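Local coordinates for MarR Like Protein, TVG0766549 (Thermoplasma volcanium, PDB 3LFK) that is of unknown function but, though once reported as a mechanosensitive channel, resembles MarR-like transcriptional regulators, with a winged helix-turn-helix that probably binds DNA, at residues E109-L112 and K113-Q117; V99-A102 and I103-D107; S68-K71 and N72-Y76. All blocks are in the same frame, centred on the assembly; numbering follows the deposited sequence.

Contact 1 of 3, residues E109-L112 and K113-Q117; sequences ELRL and KEMKQ
The guanidinium of Arg111 has the terminal methyl of Met115 over one face: CE sits 3.8 Å above the plane, displaced toward the rim, and its closest atom there is NH2. Both residues place CG anti to the backbone N, and Arg111 then runs extended to NE. Met115 bends only at its last torsion (chi3 -70°), which swings the methyl over the guanidinium. The other flat group, the carboxylate of Glu114, lies beside Leu110 one turn back. Its OE1 is 3.6 Å from Leu110 CD1, a van der Waals touch of a carboxylate oxygen on a methyl branch. Lower down the same chain, Glu114 CG passes 3.3 Å from Leu110 O.

The third i to i+4 pair is aliphatic. Lys116, extended beyond CG, lays CE against Leu112, 3.7 Å from CD1 and equally near CG, while its NZ passes alongside the CD2 branch. Further on, Lys113 bends at its last torsion and gives a hydrogen bond from NZ to Gln117 OE1 at 3.2 Å, the amine arriving nearly along the C=O axis (166°). That link spans one more turn, toward the C-terminal end of the helix.

Under the side chains four backbone bonds run from Lys113, Glu114, Met115 and Lys116 N to the carbonyls of Glu109, Leu110, Arg111 and Leu112. The bond from Met115 N to Arg111 O, 2.9 Å long, is the most bent of them, at 144° on the hydrogen. Each of the touching residues is solvent-exposed, and the centre of the contact lies about 23 Å from that of the chain. The i to i+4 pairing is that of a regular alpha-helix, here the projecting C-terminal part of helix 94-116 beyond the compact winged helix-turn-helix body.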
ATOM      1  N   GLU A 109      -9.690  13.072  -3.612  1.00 25.30           N
ATOM      2  CA  GLU A 109     -11.061  13.564  -3.827  1.00 23.89           C
ATOM      3  C   GLU A 109     -11.503  14.343  -2.596  1.00 28.66           C
ATOM      4  O   GLU A 109     -12.181  15.376  -2.702  1.00 29.81           O
ATOM      5  CB  GLU A 109     -12.026  12.393  -4.094  1.00 23.31           C
ATOM      6  CG  GLU A 109     -11.702  11.684  -5.386  1.00 30.51           C
ATOM      7  CD  GLU A 109     -12.583  10.491  -5.666  1.00 41.95           C
ATOM      8  OE1 GLU A 109     -12.888   9.743  -4.713  1.00 41.94           O
ATOM      9  OE2 GLU A 109     -12.955  10.289  -6.844  1.00 41.98           O
ATOM     10  N   LEU A 110     -11.124  13.872  -1.417  1.00 26.14           N
ATOM     11  CA  LEU A 110     -11.490  14.574  -0.207  1.00 22.82           C
ATOM     12  C   LEU A 110     -10.749  15.907  -0.103  1.00 30.02           C
ATOM     13  O   LEU A 110     -11.305  16.899   0.357  1.00 31.46           O
ATOM     14  CB  LEU A 110     -11.190  13.712   1.028  1.00 28.43           C
ATOM     15  CG  LEU A 110     -11.344  14.391   2.392  1.00 33.56           C
ATOM     16  CD1 LEU A 110     -12.750  14.977   2.538  1.00 40.27           C
ATOM     17  CD2 LEU A 110     -11.075  13.370   3.492  1.00 36.99           C
ATOM     18  N   ARG A 111      -9.486  15.924  -0.513  1.00 28.46           N
ATOM     19  CA  ARG A 111      -8.688  17.150  -0.468  1.00 23.81           C
ATOM     20  C   ARG A 111      -9.276  18.193  -1.415  1.00 24.87           C
ATOM     21  O   ARG A 111      -9.324  19.386  -1.079  1.00 29.36           O
ATOM     22  CB  ARG A 111      -7.241  16.838  -0.865  1.00 28.61           C
ATOM     23  CG  ARG A 111      -6.332  18.053  -1.021  1.00 38.14           C
ATOM     24  CD  ARG A 111      -4.951  17.602  -1.490  1.00 47.01           C
ATOM     25  NE  ARG A 111      -4.149  18.698  -2.026  1.00 54.69           N
ATOM     26  CZ  ARG A 111      -3.706  19.727  -1.311  1.00 61.75           C
ATOM     27  NH1 ARG A 111      -3.984  19.811  -0.015  1.00 60.07           N
ATOM     28  NH2 ARG A 111      -2.986  20.678  -1.895  1.00 62.61           N
ATOM     29  N   LEU A 112      -9.712  17.747  -2.590  1.00 25.93           N
ATOM     30  CA  LEU A 112     -10.296  18.667  -3.570  1.00 28.97           C
ATOM     31  C   LEU A 112     -11.615  19.225  -3.050  1.00 31.52           C
ATOM     32  O   LEU A 112     -11.896  20.422  -3.177  1.00 26.82           O
ATOM     33  CB  LEU A 112     -10.516  17.961  -4.903  1.00 24.78           C
ATOM     34  CG  LEU A 112     -11.264  18.741  -5.993  1.00 25.38           C
ATOM     35  CD1 LEU A 112     -10.448  19.967  -6.379  1.00 28.15           C
ATOM     36  CD2 LEU A 112     -11.494  17.841  -7.201  1.00 29.05           C
ATOM     37  N   LYS A 113     -12.426  18.357  -2.463  1.00 28.17           N
ATOM     38  CA  LYS A 113     -13.710  18.784  -1.909  1.00 26.68           C
ATOM     39  C   LYS A 113     -13.515  19.858  -0.852  1.00 28.80           C
ATOM     40  O   LYS A 113     -14.219  20.869  -0.845  1.00 29.80           O
ATOM     41  CB  LYS A 113     -14.420  17.579  -1.298  1.00 30.79           C
ATOM     42  CG  LYS A 113     -15.771  17.880  -0.664  1.00 31.47           C
ATOM     43  CD  LYS A 113     -16.415  16.573  -0.219  1.00 42.54           C
ATOM     44  CE  LYS A 113     -17.842  16.771   0.271  1.00 49.41           C
ATOM     45  NZ  LYS A 113     -17.896  17.501   1.567  1.00 61.82           N
ATOM     46  N   GLU A 114     -12.550  19.647   0.036  1.00 26.79           N
ATOM     47  CA  GLU A 114     -12.258  20.582   1.108  1.00 29.75           C
ATOM     48  C   GLU A 114     -11.669  21.886   0.597  1.00 33.49           C
ATOM     49  O   GLU A 114     -11.905  22.952   1.171  1.00 32.38           O
ATOM     50  CB  GLU A 114     -11.306  19.928   2.110  1.00 32.18           C
ATOM     51  CG  GLU A 114     -11.984  18.861   2.945  1.00 39.04           C
ATOM     52  CD  GLU A 114     -11.044  18.202   3.935  1.00 49.21           C
ATOM     53  OE1 GLU A 114     -11.544  17.500   4.840  1.00 51.25           O
ATOM     54  OE2 GLU A 114      -9.813  18.377   3.801  1.00 50.93           O
ATOM     55  N   MET A 115     -10.893  21.797  -0.478  1.00 28.09           N
ATOM     56  CA  MET A 115     -10.291  22.978  -1.080  1.00 27.47           C
ATOM     57  C   MET A 115     -11.406  23.844  -1.675  1.00 29.53           C
ATOM     58  O   MET A 115     -11.398  25.067  -1.527  1.00 30.37           O
ATOM     59  CB  MET A 115      -9.316  22.571  -2.183  1.00 29.79           C
ATOM     60  CG  MET A 115      -8.581  23.736  -2.796  1.00 32.74           C
ATOM     61  SD  MET A 115      -7.483  23.202  -4.107  1.00 36.82           S
ATOM     62  CE  MET A 115      -6.239  22.363  -3.141  1.00 33.35           C
ATOM     63  N   LYS A 116     -12.369  23.199  -2.318  1.00 24.92           N
ATOM     64  CA  LYS A 116     -13.487  23.919  -2.950  1.00 28.50           C
ATOM     65  C   LYS A 116     -14.400  24.653  -1.978  1.00 37.16           C
ATOM     66  O   LYS A 116     -15.087  25.603  -2.363  1.00 31.22           O
ATOM     67  CB  LYS A 116     -14.324  22.962  -3.808  1.00 30.64           C
ATOM     68  CG  LYS A 116     -13.669  22.587  -5.121  1.00 28.20           C
ATOM     69  CD  LYS A 116     -14.464  21.509  -5.839  1.00 28.09           C
ATOM     70  CE  LYS A 116     -13.853  21.168  -7.185  1.00 33.91           C
ATOM     71  NZ  LYS A 116     -14.563  20.039  -7.837  1.00 46.39           N
ATOM     72  N   GLN A 117     -14.388  24.228  -0.721  1.00 32.45           N
ATOM     73  CA  GLN A 117     -15.226  24.833   0.300  1.00 35.20           C
ATOM     74  C   GLN A 117     -14.710  26.175   0.825  1.00 37.02           C
ATOM     75  O   GLN A 117     -15.471  26.958   1.386  1.00 38.58           O
ATOM     76  CB  GLN A 117     -15.399  23.842   1.452  1.00 37.60           C
ATOM     77  CG  GLN A 117     -16.076  22.545   1.017  1.00 36.70           C
ATOM     78  CD  GLN A 117     -16.093  21.484   2.099  1.00 48.51           C
ATOM     79  OE1 GLN A 117     -16.785  20.468   1.974  1.00 49.94           O
ATOM     80  NE2 GLN A 117     -15.325  21.704   3.160  1.00 50.61           N
TER

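Contact 2 of 3, residues V99-A102 and I103-D107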
ATOM      1  N   VAL A  99      -4.506  -1.098  -4.643  1.00 16.84           N
ATOM      2  CA  VAL A  99      -5.019  -0.622  -3.376  1.00 15.40           C
ATOM      3  C   VAL A  99      -4.437   0.743  -3.042  1.00 17.04           C
ATOM      4  O   VAL A  99      -5.152   1.620  -2.562  1.00 18.51           O
ATOM      5  CB  VAL A  99      -4.701  -1.669  -2.278  1.00 20.27           C
ATOM      6  CG1 VAL A  99      -4.955  -1.100  -0.910  1.00 21.12           C
ATOM      7  CG2 VAL A  99      -5.583  -2.909  -2.508  1.00 21.67           C
ATOM      8  N   ALA A 100      -3.144   0.913  -3.294  1.00 17.61           N
ATOM      9  CA  ALA A 100      -2.468   2.183  -3.001  1.00 19.43           C
ATOM     10  C   ALA A 100      -3.096   3.290  -3.835  1.00 20.56           C
ATOM     11  O   ALA A 100      -3.352   4.375  -3.323  1.00 19.69           O
ATOM     12  CB  ALA A 100      -0.965   2.064  -3.317  1.00 16.90           C
ATOM     13  N   GLN A 101      -3.358   3.008  -5.104  1.00 19.52           N
ATOM     14  CA  GLN A 101      -3.961   4.024  -5.974  1.00 22.24           C
ATOM     15  C   GLN A 101      -5.404   4.350  -5.547  1.00 24.17           C
ATOM     16  O   GLN A 101      -5.814   5.518  -5.560  1.00 21.46           O
ATOM     17  CB  GLN A 101      -3.935   3.555  -7.424  1.00 22.88           C
ATOM     18  CG  GLN A 101      -4.142   4.700  -8.453  1.00 35.02           C
ATOM     19  CD  GLN A 101      -3.078   5.796  -8.367  1.00 34.79           C
ATOM     20  OE1 GLN A 101      -2.140   5.719  -7.570  1.00 41.29           O
ATOM     21  NE2 GLN A 101      -3.224   6.827  -9.196  1.00 45.78           N
ATOM     22  N   ALA A 102      -6.176   3.335  -5.149  1.00 21.08           N
ATOM     23  CA  ALA A 102      -7.553   3.557  -4.714  1.00 20.09           C
ATOM     24  C   ALA A 102      -7.588   4.471  -3.502  1.00 20.95           C
ATOM     25  O   ALA A 102      -8.430   5.378  -3.404  1.00 22.22           O
ATOM     26  CB  ALA A 102      -8.226   2.229  -4.394  1.00 20.05           C
ATOM     27  N   ILE A 103      -6.666   4.242  -2.568  1.00 19.24           N
ATOM     28  CA  ILE A 103      -6.588   5.052  -1.367  1.00 15.73           C
ATOM     29  C   ILE A 103      -6.127   6.467  -1.726  1.00 21.45           C
ATOM     30  O   ILE A 103      -6.675   7.445  -1.200  1.00 20.50           O
ATOM     31  CB  ILE A 103      -5.607   4.407  -0.340  1.00 21.69           C
ATOM     32  CG1 ILE A 103      -6.241   3.117   0.210  1.00 20.11           C
ATOM     33  CG2 ILE A 103      -5.290   5.388   0.815  1.00 21.58           C
ATOM     34  CD1 ILE A 103      -5.281   2.259   1.086  1.00 17.47           C
ATOM     35  N   ARG A 104      -5.135   6.571  -2.610  1.00 22.00           N
ATOM     36  CA  ARG A 104      -4.629   7.894  -3.014  1.00 22.32           C
ATOM     37  C   ARG A 104      -5.740   8.712  -3.653  1.00 24.70           C
ATOM     38  O   ARG A 104      -5.895   9.892  -3.355  1.00 24.59           O
ATOM     39  CB  ARG A 104      -3.492   7.758  -4.022  1.00 22.59           C
ATOM     40  CG  ARG A 104      -2.162   7.359  -3.431  1.00 30.64           C
ATOM     41  CD  ARG A 104      -1.092   7.381  -4.518  1.00 39.35           C
ATOM     42  NE  ARG A 104      -0.830   8.740  -5.000  1.00 51.40           N
ATOM     43  CZ  ARG A 104      -0.111   9.034  -6.082  1.00 58.07           C
ATOM     44  NH1 ARG A 104       0.423   8.067  -6.816  1.00 61.83           N
ATOM     45  NH2 ARG A 104       0.089  10.301  -6.422  1.00 59.15           N
ATOM     46  N   VAL A 105      -6.492   8.084  -4.545  1.00 22.10           N
ATOM     47  CA  VAL A 105      -7.593   8.793  -5.211  1.00 22.53           C
ATOM     48  C   VAL A 105      -8.674   9.203  -4.222  1.00 27.09           C
ATOM     49  O   VAL A 105      -9.163  10.347  -4.265  1.00 23.76           O
ATOM     50  CB  VAL A 105      -8.183   7.940  -6.333  1.00 25.50           C
ATOM     51  CG1 VAL A 105      -9.475   8.563  -6.848  1.00 28.21           C
ATOM     52  CG2 VAL A 105      -7.153   7.816  -7.456  1.00 26.03           C
ATOM     53  N   ARG A 106      -9.050   8.307  -3.313  1.00 23.32           N
ATOM     54  CA  ARG A 106     -10.068   8.663  -2.317  1.00 22.22           C
ATOM     55  C   ARG A 106      -9.575   9.866  -1.508  1.00 24.14           C
ATOM     56  O   ARG A 106     -10.320  10.830  -1.261  1.00 24.05           O
ATOM     57  CB  ARG A 106     -10.327   7.487  -1.367  1.00 23.19           C
ATOM     58  CG  ARG A 106     -11.301   7.785  -0.227  1.00 28.63           C
ATOM     59  CD  ARG A 106     -11.070   6.800   0.900  1.00 37.93           C
ATOM     60  NE  ARG A 106      -9.779   7.044   1.536  1.00 28.90           N
ATOM     61  CZ  ARG A 106      -9.133   6.156   2.288  1.00 25.21           C
ATOM     62  NH1 ARG A 106      -9.647   4.956   2.498  1.00 33.18           N
ATOM     63  NH2 ARG A 106      -7.978   6.479   2.841  1.00 24.86           N
ATOM     64  N   ASP A 107      -8.316   9.810  -1.081  1.00 25.12           N
ATOM     65  CA  ASP A 107      -7.752  10.896  -0.288  1.00 23.89           C
ATOM     66  C   ASP A 107      -7.736  12.220  -1.052  1.00 23.72           C
ATOM     67  O   ASP A 107      -8.051  13.271  -0.487  1.00 27.60           O
ATOM     68  CB  ASP A 107      -6.324  10.548   0.157  1.00 23.83           C
ATOM     69  CG  ASP A 107      -6.290   9.457   1.214  1.00 26.73           C
ATOM     70  OD1 ASP A 107      -7.359   9.074   1.738  1.00 26.46           O
ATOM     71  OD2 ASP A 107      -5.167   8.997   1.527  1.00 25.81           O
TER
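Val99 and Ile103 supply the apolar part of this contact. Their side chains lie side by side and point the same way, with Val99 CG1 3.9 Å from Ile103 CD1. Ile103 keeps CG1 beside its own backbone N (chi1 -70°), which carries the CG1-CD1 arm back along the helix toward the preceding turn, where CG1 also brushes Val99 O. Both residues are buried. Met34 covers the pair, while Tyr32 and Leu42 add to the packing on Val99.

Backbone hydrogen bonds give the regular helical frame: Ile103, Arg104, Val105 and Arg106 N bind the carbonyls of Val99, Ala100, Gln101 and Ala102. The one from Val105 N to Gln101 O is 2.8 Å long and fairly straight, 166° on the hydrogen. Val105 CG2 also leans over that carbonyl oxygen, at 3.3 Å.

Polar side chains meet beside helix 36-47, where Gln101 touches Lys46 and Arg104 touches Leu43. Gln101 bends at chi2 so that OE1 comes within 3.6 Å of Arg104 NH1, with Arg104 CD equally near. The amide and guanidinium planes stand almost perpendicular, 87° apart, and this remains a loose approach.

Charge pairing is found at the far end, within 103-107. Arg106 grips its neighbour Asp107 side-on, both nitrogens going to one atom: NH2 reaches OD1 at 2.9 Å on its syn side, and NE reaches the same OD1 at 3.2 Å on its anti side. The two donors come from one face of the carboxylate, while OD1 stays in the guanidinium plane. The remaining nitrogen, NH1, bonds to Asn31 OD1.

With three nitrogens engaged, the guanidinium has little rotational freedom, and it couples the helix to the chain segment around Asn31. The adjoining positive charge would probably favour an ionised Asp107.

Contact 3 of 3, residues S68-K71 and N72-Y76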
ATOM      1  N   SER A  68       8.489  -4.770  10.415  1.00 20.78           N
ATOM      2  CA  SER A  68       7.273  -5.450  10.854  1.00 20.23           C
ATOM      3  C   SER A  68       6.090  -4.972  10.019  1.00 17.75           C
ATOM      4  O   SER A  68       5.225  -5.769   9.625  1.00 18.29           O
ATOM      5  CB  SER A  68       6.985  -5.150  12.329  1.00 19.49           C
ATOM      6  OG  SER A  68       5.764  -5.746  12.740  1.00 29.19           O
ATOM      7  N   VAL A  69       6.039  -3.667   9.769  1.00 17.95           N
ATOM      8  CA  VAL A  69       4.942  -3.116   8.970  1.00 16.37           C
ATOM      9  C   VAL A  69       5.008  -3.701   7.545  1.00 16.40           C
ATOM     10  O   VAL A  69       3.985  -4.125   6.975  1.00 17.56           O
ATOM     11  CB  VAL A  69       5.023  -1.570   8.894  1.00 16.99           C
ATOM     12  CG1 VAL A  69       3.804  -1.026   8.146  1.00 17.43           C
ATOM     13  CG2 VAL A  69       5.034  -0.968  10.297  1.00 19.85           C
ATOM     14  N   LEU A  70       6.208  -3.734   6.983  1.00 16.42           N
ATOM     15  CA  LEU A  70       6.405  -4.276   5.633  1.00 16.20           C
ATOM     16  C   LEU A  70       5.997  -5.754   5.576  1.00 17.59           C
ATOM     17  O   LEU A  70       5.362  -6.163   4.605  1.00 15.96           O
ATOM     18  CB  LEU A  70       7.875  -4.131   5.215  1.00 18.09           C
ATOM     19  CG  LEU A  70       8.234  -4.701   3.832  1.00 18.95           C
ATOM     20  CD1 LEU A  70       7.376  -4.074   2.723  1.00 23.15           C
ATOM     21  CD2 LEU A  70       9.728  -4.442   3.562  1.00 22.27           C
ATOM     22  N   LYS A  71       6.366  -6.546   6.587  1.00 17.76           N
ATOM     23  CA  LYS A  71       5.999  -7.959   6.578  1.00 16.50           C
ATOM     24  C   LYS A  71       4.492  -8.121   6.529  1.00 18.73           C
ATOM     25  O   LYS A  71       4.002  -9.038   5.904  1.00 17.53           O
ATOM     26  CB  LYS A  71       6.567  -8.704   7.780  1.00 20.10           C
ATOM     27  CG  LYS A  71       8.055  -8.977   7.617  1.00 23.22           C
ATOM     28  CD  LYS A  71       8.602  -9.733   8.833  1.00 30.75           C
ATOM     29  CE  LYS A  71       9.969  -9.228   9.223  1.00 43.38           C
ATOM     30  NZ  LYS A  71      10.470  -9.914  10.446  1.00 45.05           N
ATOM     31  N   ASN A  72       3.755  -7.240   7.202  1.00 16.06           N
ATOM     32  CA  ASN A  72       2.294  -7.328   7.100  1.00 15.68           C
ATOM     33  C   ASN A  72       1.842  -7.055   5.655  1.00 14.90           C
ATOM     34  O   ASN A  72       0.983  -7.758   5.124  1.00 16.16           O
ATOM     35  CB  ASN A  72       1.622  -6.342   8.072  1.00 16.63           C
ATOM     36  CG  ASN A  72       1.573  -6.889   9.472  1.00 23.82           C
ATOM     37  OD1 ASN A  72       1.113  -8.011   9.679  1.00 28.62           O
ATOM     38  ND2 ASN A  72       2.035  -6.115  10.440  1.00 27.14           N
ATOM     39  N   LEU A  73       2.409  -6.037   5.005  1.00 15.53           N
ATOM     40  CA  LEU A  73       2.030  -5.747   3.622  1.00 15.38           C
ATOM     41  C   LEU A  73       2.360  -6.915   2.721  1.00 14.89           C
ATOM     42  O   LEU A  73       1.633  -7.165   1.759  1.00 16.44           O
ATOM     43  CB  LEU A  73       2.723  -4.484   3.101  1.00 14.64           C
ATOM     44  CG  LEU A  73       2.345  -3.210   3.852  1.00 16.59           C
ATOM     45  CD1 LEU A  73       3.084  -2.064   3.191  1.00 16.50           C
ATOM     46  CD2 LEU A  73       0.851  -2.950   3.817  1.00 17.56           C
ATOM     47  N   MET A  74       3.456  -7.618   3.021  1.00 14.08           N
ATOM     48  CA  MET A  74       3.810  -8.796   2.222  1.00 15.36           C
ATOM     49  C   MET A  74       2.818  -9.935   2.467  1.00 14.58           C
ATOM     50  O   MET A  74       2.384 -10.589   1.501  1.00 15.65           O
ATOM     51  CB  MET A  74       5.239  -9.220   2.543  1.00 15.27           C
ATOM     52  CG  MET A  74       6.211  -8.153   2.114  1.00 15.04           C
ATOM     53  SD  MET A  74       7.942  -8.584   2.655  1.00 24.46           S
ATOM     54  CE  MET A  74       7.800  -8.897   4.167  1.00 31.56           C
ATOM     55  N   ASP A  75       2.474 -10.165   3.728  1.00 16.83           N
ATOM     56  CA  ASP A  75       1.522 -11.213   4.078  1.00 15.72           C
ATOM     57  C   ASP A  75       0.154 -10.905   3.427  1.00 16.73           C
ATOM     58  O   ASP A  75      -0.545 -11.805   3.006  1.00 17.90           O
ATOM     59  CB  ASP A  75       1.322 -11.292   5.583  1.00 18.48           C
ATOM     60  CG  ASP A  75       2.536 -11.815   6.324  1.00 17.63           C
ATOM     61  OD1 ASP A  75       3.507 -12.286   5.687  1.00 21.06           O
ATOM     62  OD2 ASP A  75       2.507 -11.732   7.569  1.00 22.69           O
ATOM     63  N   TYR A  76      -0.211  -9.623   3.327  1.00 15.67           N
ATOM     64  CA  TYR A  76      -1.504  -9.272   2.714  1.00 15.10           C
ATOM     65  C   TYR A  76      -1.526  -9.496   1.210  1.00 14.73           C
ATOM     66  O   TYR A  76      -2.592  -9.523   0.597  1.00 17.71           O
ATOM     67  CB  TYR A  76      -1.838  -7.775   2.915  1.00 15.27           C
ATOM     68  CG  TYR A  76      -1.970  -7.311   4.332  1.00 14.39           C
ATOM     69  CD1 TYR A  76      -2.360  -8.151   5.349  1.00 14.28           C
ATOM     70  CD2 TYR A  76      -1.724  -5.967   4.643  1.00 16.64           C
ATOM     71  CE1 TYR A  76      -2.510  -7.696   6.648  1.00 16.42           C
ATOM     72  CE2 TYR A  76      -1.873  -5.488   5.926  1.00 16.53           C
ATOM     73  CZ  TYR A  76      -2.263  -6.342   6.935  1.00 17.07           C
ATOM     74  OH  TYR A  76      -2.418  -5.872   8.214  1.00 21.33           O
TER
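Leu70 puts CG anti to its backbone N (chi1 178°), whereas Met74, one turn on, keeps CG beside its own N (chi1 -65°); the thioether thus runs back over the earlier turn. Met74 SD stops 4.1 Å from Leu70 CG, and Met74 CG lies 3.3 Å from Leu70 O, the carbonyl that also accepts the bond from Met74 N at 2.9 Å. One turn on from Ser68, Asn72 ND2 lies 3.3 Å from Ser68 O at an angle too poor for a hydrogen bond; that oxygen takes the backbone N of Asn72 instead.

These turns belong to helix 66-76, which follows helix 54-60 and precedes the two-stranded wing, the position of the recognition helix in a winged helix-turn-helix. Val69 and Leu73 face inward and pack on Leu41 of helix 36-47.

At the C-terminal end Asp75 N binds Lys71 O at 2.9 Å, and the carboxylate folds back over that carbonyl, its OD2 held by Ala8 N. Tyr76 turns one ring face to Asn72 O, which stands 3.1 Å above the plane toward the rim; its OH bonds to Glu38 OE1, and Lys11 makes a cation-pi contact with the ring.

From the N terminus the chain reaches contact 3 first, in helix 66-76, then makes strands 79-84 and 87-92 before entering helix 94-116, which carries contact 2 and then contact 1. Each contact closes a single helical turn or two with no intervening loop; the three run in series, none nested or crossed. Contacts 2 and 1 are separated by one residue, their centres about 15 Å apart along the same helix. Contact 3 lies on the opposite side of the chain's centre, its nearest atoms about 8 Å from contact 2. Helix 36-47 lies against both contact 3 and contact 2, tying them together, whereas contact 1 runs out to the exposed C-terminal end of helix 94-116.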